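Local coordinates for protein AxyAgu115A (Amphibacillus xylanus NBRC 15112, PDB 6NPS) that probably acts as a family GH115 alpha-glucuronidase, hydrolysing glucuronic acid side groups from arabinoglucuronoxylan, at residues 193-202 against 215-226. The protein carries 3 engineered substitutions. Numbering follows the deposited sequence.
Sequences FNAEMYDHVF and PAMWSARFNDDG
Y198 reaches from its helix into the fold of the 215-226 loop, where F222 presents a ring edge to it. From CB, which leaves toward the loop, Y198 runs outward along F222: CG and CD1 both lie 4.0 Å from F222 CE1, which sits over the middle of the phenol ring. Further along, CE2 comes within 3.6 Å of F222 CD1. This is a T-shaped stack, centroids 4.9 Å apart and planes at 85°; the methyl of M197 lies against the opposite face, toward the rim. At CZ the ring meets P215 CB. The hydroxyl OH then accepts a hydrogen bond from A216 N at 3.1 Å and shares a water with A216 O, so both backbone polar atoms of A216 are tied to this one tip. F222, its CG anti to the backbone N (chi1 -179°), extends far enough for CZ to meet F202 CZ, edge to edge.

F193 packs differently. A220 CB lies over one face of its ring, offset toward the CD1 side in a CH-pi contact, while A216 CB touches CD2. The carbonyl F193 O receives a second water, which also donates to D225 OD2; that carboxylate oxygen takes R221 N as well, at 2.7 Å, a bond within the loop that arrives from above the carboxylate plane. At the helix start, A195 N gives a nearly straight bond to G226 O (2.9 Å, 165°), while N194 OD1 caps M197 N and N194 ND2 hydrogen-bonds to F190 O, at the end of helix 181-190.

The contact lies within the GH115 family's TIM-barrel region: helix 195-207 packs against the loop that leads from strand 212-214 to helix 230-238. N231 of helix 230-238 bonds to F193 O and F222 O, M242 of strand 241-242 touches P215 and F222, and helix 181-190 packs on F193 and M197.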
loop_
_atom_site.group_PDB
_atom_site.type_symbol
_atom_site.label_atom_id
_atom_site.label_comp_id
_atom_site.label_asym_id
_atom_site.label_seq_id
_atom_site.Cartn_x
_atom_site.Cartn_y
_atom_site.Cartn_z
ATOM N N PHE A 193 -10.906 -39.010 -22.924
ATOM C CA PHE A 193 -9.639 -39.643 -22.550
ATOM C C PHE A 193 -9.632 -41.111 -22.993
ATOM O O PHE A 193 -9.489 -42.039 -22.188
ATOM C CB PHE A 193 -9.398 -39.516 -21.053
ATOM C CG PHE A 193 -9.365 -38.082 -20.545
ATOM C CD1 PHE A 193 -10.534 -37.443 -20.145
ATOM C CD2 PHE A 193 -8.161 -37.407 -20.435
ATOM C CE1 PHE A 193 -10.497 -36.141 -19.653
ATOM C CE2 PHE A 193 -8.117 -36.106 -19.954
ATOM C CZ PHE A 193 -9.288 -35.470 -19.561
ATOM N N ASN A 194 -9.790 -41.307 -24.304
ATOM C CA ASN A 194 -10.019 -42.617 -24.894
ATOM C C ASN A 194 -8.777 -43.089 -25.638
ATOM O O ASN A 194 -7.738 -42.423 -25.667
ATOM C CB ASN A 194 -11.227 -42.568 -25.832
ATOM C CG ASN A 194 -11.091 -41.483 -26.890
ATOM O OD1 ASN A 194 -9.974 -41.201 -27.358
ATOM N ND2 ASN A 194 -12.224 -40.855 -27.271
ATOM N N ALA A 195 -8.899 -44.261 -26.266
ATOM C CA ALA A 195 -7.742 -44.880 -26.912
ATOM C C ALA A 195 -7.235 -44.056 -28.081
ATOM O O ALA A 195 -6.048 -44.121 -28.414
ATOM C CB ALA A 195 -8.120 -46.278 -27.401
ATOM N N GLU A 196 -8.129 -43.324 -28.747
ATOM C CA GLU A 196 -7.716 -42.485 -29.870
ATOM C C GLU A 196 -6.771 -41.393 -29.399
ATOM O O GLU A 196 -5.726 -41.135 -30.018
ATOM C CB GLU A 196 -8.945 -41.873 -30.543
ATOM C CG GLU A 196 -9.724 -42.826 -31.475
ATOM C CD GLU A 196 -9.957 -44.229 -30.884
ATOM O OE1 GLU A 196 -10.608 -44.351 -29.819
ATOM O OE2 GLU A 196 -9.478 -45.214 -31.490
ATOM N N MET A 197 -7.117 -40.750 -28.291
ATOM C CA MET A 197 -6.230 -39.762 -27.708
ATOM C C MET A 197 -4.950 -40.410 -27.183
ATOM O O MET A 197 -3.845 -39.938 -27.481
ATOM C CB MET A 197 -6.981 -39.006 -26.615
ATOM C CG MET A 197 -6.189 -37.849 -26.016
ATOM S SD MET A 197 -5.248 -38.462 -24.610
ATOM C CE MET A 197 -6.465 -38.268 -23.305
ATOM N N TYR A 198 -5.070 -41.539 -26.455
ATOM C CA TYR A 198 -3.899 -42.094 -25.782
ATOM C C TYR A 198 -2.884 -42.654 -26.758
ATOM O O TYR A 198 -1.711 -42.776 -26.400
ATOM C CB TYR A 198 -4.291 -43.196 -24.766
ATOM C CG TYR A 198 -4.491 -42.567 -23.380
ATOM C CD1 TYR A 198 -3.402 -42.054 -22.674
ATOM C CD2 TYR A 198 -5.746 -42.465 -22.820
ATOM C CE1 TYR A 198 -3.556 -41.440 -21.444
ATOM C CE2 TYR A 198 -5.934 -41.872 -21.573
ATOM C CZ TYR A 198 -4.824 -41.351 -20.892
ATOM O OH TYR A 198 -4.972 -40.763 -19.666
ATOM N N ASP A 199 -3.312 -43.017 -27.968
ATOM C CA ASP A 199 -2.358 -43.466 -28.974
ATOM C C ASP A 199 -1.287 -42.396 -29.224
ATOM O O ASP A 199 -0.099 -42.714 -29.328
ATOM C CB ASP A 199 -3.108 -43.844 -30.253
ATOM C CG ASP A 199 -2.225 -44.568 -31.250
ATOM O OD1 ASP A 199 -2.048 -44.039 -32.372
ATOM O OD2 ASP A 199 -1.698 -45.650 -30.918
ATOM N N HIS A 200 -1.673 -41.118 -29.246
ATOM C CA HIS A 200 -0.678 -40.039 -29.405
ATOM C C HIS A 200 0.237 -39.891 -28.182
ATOM O O HIS A 200 1.436 -39.569 -28.311
ATOM C CB HIS A 200 -1.392 -38.722 -29.670
ATOM C CG HIS A 200 -2.258 -38.745 -30.892
ATOM N ND1 HIS A 200 -1.770 -38.478 -32.156
ATOM C CD2 HIS A 200 -3.580 -38.999 -31.044
ATOM C CE1 HIS A 200 -2.753 -38.569 -33.034
ATOM N NE2 HIS A 200 -3.862 -38.888 -32.384
ATOM N N VAL A 201 -0.327 -40.043 -26.983
ATOM C CA VAL A 201 0.466 -40.031 -25.754
ATOM C C VAL A 201 1.468 -41.183 -25.763
ATOM O O VAL A 201 2.648 -41.008 -25.433
ATOM C CB VAL A 201 -0.466 -40.119 -24.525
ATOM C CG1 VAL A 201 0.325 -40.305 -23.236
ATOM C CG2 VAL A 201 -1.322 -38.895 -24.452
ATOM N N PHE A 202 1.001 -42.390 -26.093
ATOM C CA PHE A 202 1.903 -43.535 -26.115
ATOM C C PHE A 202 3.027 -43.318 -27.130
ATOM O O PHE A 202 4.179 -43.675 -26.870
ATOM C CB PHE A 202 1.158 -44.830 -26.438
ATOM C CG PHE A 202 0.052 -45.196 -25.442
ATOM C CD1 PHE A 202 0.109 -44.800 -24.109
ATOM C CD2 PHE A 202 -1.032 -45.943 -25.864
ATOM C CE1 PHE A 202 -0.913 -45.143 -23.216
ATOM C CE2 PHE A 202 -2.078 -46.295 -24.978
ATOM C CZ PHE A 202 -2.002 -45.910 -23.652
ATOM N N PRO A 215 -1.480 -42.192 -16.094
ATOM C CA PRO A 215 -2.461 -41.519 -16.948
ATOM C C PRO A 215 -3.240 -40.462 -16.192
ATOM O O PRO A 215 -3.123 -40.291 -14.972
ATOM C CB PRO A 215 -3.385 -42.655 -17.370
ATOM C CG PRO A 215 -3.387 -43.558 -16.161
ATOM C CD PRO A 215 -1.983 -43.484 -15.579
ATOM N N ALA A 216 -4.027 -39.712 -16.959
ATOM C CA ALA A 216 -4.918 -38.736 -16.348
ATOM C C ALA A 216 -5.923 -39.443 -15.443
ATOM O O ALA A 216 -6.381 -40.560 -15.740
ATOM C CB ALA A 216 -5.640 -37.932 -17.429
ATOM N N MET A 217 -6.225 -38.805 -14.314
ATOM C CA MET A 217 -6.976 -39.448 -13.254
ATOM C C MET A 217 -7.926 -38.518 -12.521
ATOM O O MET A 217 -8.601 -38.984 -11.599
ATOM C CB MET A 217 -6.025 -40.083 -12.223
ATOM C CG MET A 217 -4.950 -39.102 -11.782
ATOM S SD MET A 217 -5.159 -38.218 -10.211
ATOM C CE MET A 217 -4.111 -39.231 -9.172
ATOM N N TRP A 218 -8.020 -37.237 -12.884
ATOM C CA TRP A 218 -8.877 -36.356 -12.090
ATOM C C TRP A 218 -10.356 -36.579 -12.385
ATOM O O TRP A 218 -11.150 -36.794 -11.458
ATOM C CB TRP A 218 -8.500 -34.884 -12.287
ATOM C CG TRP A 218 -7.462 -34.478 -11.291
ATOM C CD1 TRP A 218 -6.794 -35.306 -10.433
ATOM C CD2 TRP A 218 -6.966 -33.157 -11.039
ATOM N NE1 TRP A 218 -5.906 -34.592 -9.672
ATOM C CE2 TRP A 218 -5.992 -33.268 -10.018
ATOM C CE3 TRP A 218 -7.246 -31.890 -11.574
ATOM C CZ2 TRP A 218 -5.300 -32.161 -9.522
ATOM C CZ3 TRP A 218 -6.556 -30.797 -11.082
ATOM C CH2 TRP A 218 -5.594 -30.940 -10.068
ATOM N N SER A 219 -10.763 -36.473 -13.651
ATOM C CA SER A 219 -12.138 -36.766 -14.066
ATOM C C SER A 219 -12.133 -37.800 -15.190
ATOM O O SER A 219 -12.836 -37.680 -16.209
ATOM C CB SER A 219 -12.874 -35.504 -14.498
ATOM O OG SER A 219 -12.645 -35.255 -15.873
ATOM N N ALA A 220 -11.288 -38.805 -15.023
ATOM C CA ALA A 220 -11.068 -39.828 -16.026
ATOM C C ALA A 220 -10.787 -41.128 -15.297
ATOM O O ALA A 220 -10.282 -41.123 -14.170
ATOM C CB ALA A 220 -9.888 -39.477 -16.944
ATOM N N ARG A 221 -11.096 -42.241 -15.957
ATOM C CA ARG A 221 -10.777 -43.571 -15.444
ATOM C C ARG A 221 -10.112 -44.311 -16.594
ATOM O O ARG A 221 -10.800 -44.759 -17.522
ATOM C CB ARG A 221 -12.034 -44.307 -14.973
ATOM C CG ARG A 221 -12.599 -43.747 -13.690
ATOM C CD ARG A 221 -13.942 -44.398 -13.366
ATOM N NE ARG A 221 -14.970 -44.070 -14.351
ATOM C CZ ARG A 221 -16.057 -44.807 -14.589
ATOM N NH1 ARG A 221 -16.282 -45.919 -13.899
ATOM N NH2 ARG A 221 -16.930 -44.432 -15.511
ATOM N N PHE A 222 -8.791 -44.428 -16.507
ATOM C CA PHE A 222 -8.016 -44.976 -17.601
ATOM C C PHE A 222 -8.485 -46.389 -17.920
ATOM O O PHE A 222 -8.589 -46.750 -19.096
ATOM C CB PHE A 222 -6.548 -44.944 -17.233
ATOM C CG PHE A 222 -5.623 -45.461 -18.313
ATOM C CD1 PHE A 222 -5.228 -44.653 -19.371
ATOM C CD2 PHE A 222 -5.156 -46.783 -18.261
ATOM C CE1 PHE A 222 -4.309 -45.159 -20.341
ATOM C CE2 PHE A 222 -4.309 -47.296 -19.231
ATOM C CZ PHE A 222 -3.856 -46.469 -20.260
ATOM N N ASN A 223 -8.835 -47.176 -16.889
ATOM C CA ASN A 223 -9.251 -48.583 -17.113
ATOM C C ASN A 223 -10.642 -48.731 -17.704
ATOM O O ASN A 223 -11.007 -49.847 -18.089
ATOM C CB ASN A 223 -9.213 -49.388 -15.818
ATOM C CG ASN A 223 -7.802 -49.532 -15.281
ATOM O OD1 ASN A 223 -6.841 -49.634 -16.054
ATOM N ND2 ASN A 223 -7.657 -49.494 -13.948
ATOM N N ASP A 224 -11.415 -47.639 -17.796
ATOM C CA ASP A 224 -12.817 -47.687 -18.182
ATOM C C ASP A 224 -13.191 -46.790 -19.355
ATOM O O ASP A 224 -14.315 -46.920 -19.854
ATOM C CB ASP A 224 -13.706 -47.289 -16.991
ATOM C CG ASP A 224 -13.481 -48.171 -15.761
ATOM O OD1 ASP A 224 -14.033 -49.302 -15.722
ATOM O OD2 ASP A 224 -12.762 -47.734 -14.831
ATOM N N ASP A 225 -12.310 -45.880 -19.792
ATOM C CA ASP A 225 -12.657 -44.801 -20.716
ATOM C C ASP A 225 -12.210 -45.079 -22.140
ATOM O O ASP A 225 -12.174 -44.148 -22.956
ATOM C CB ASP A 225 -12.019 -43.476 -20.274
ATOM C CG ASP A 225 -12.667 -42.881 -19.024
ATOM O OD1 ASP A 225 -13.770 -43.340 -18.624
ATOM O OD2 ASP A 225 -12.060 -41.937 -18.442
ATOM N N GLY A 226 -11.807 -46.319 -22.443
ATOM C CA GLY A 226 -11.175 -46.644 -23.702
ATOM C C GLY A 226 -11.946 -46.281 -24.951
ATOM O O GLY A 226 -11.335 -45.845 -25.937
HETATM O O HOH W 1 -9.358 -42.251 -19.470
HETATM O O HOH W 2 -7.003 -41.418 -18.252
#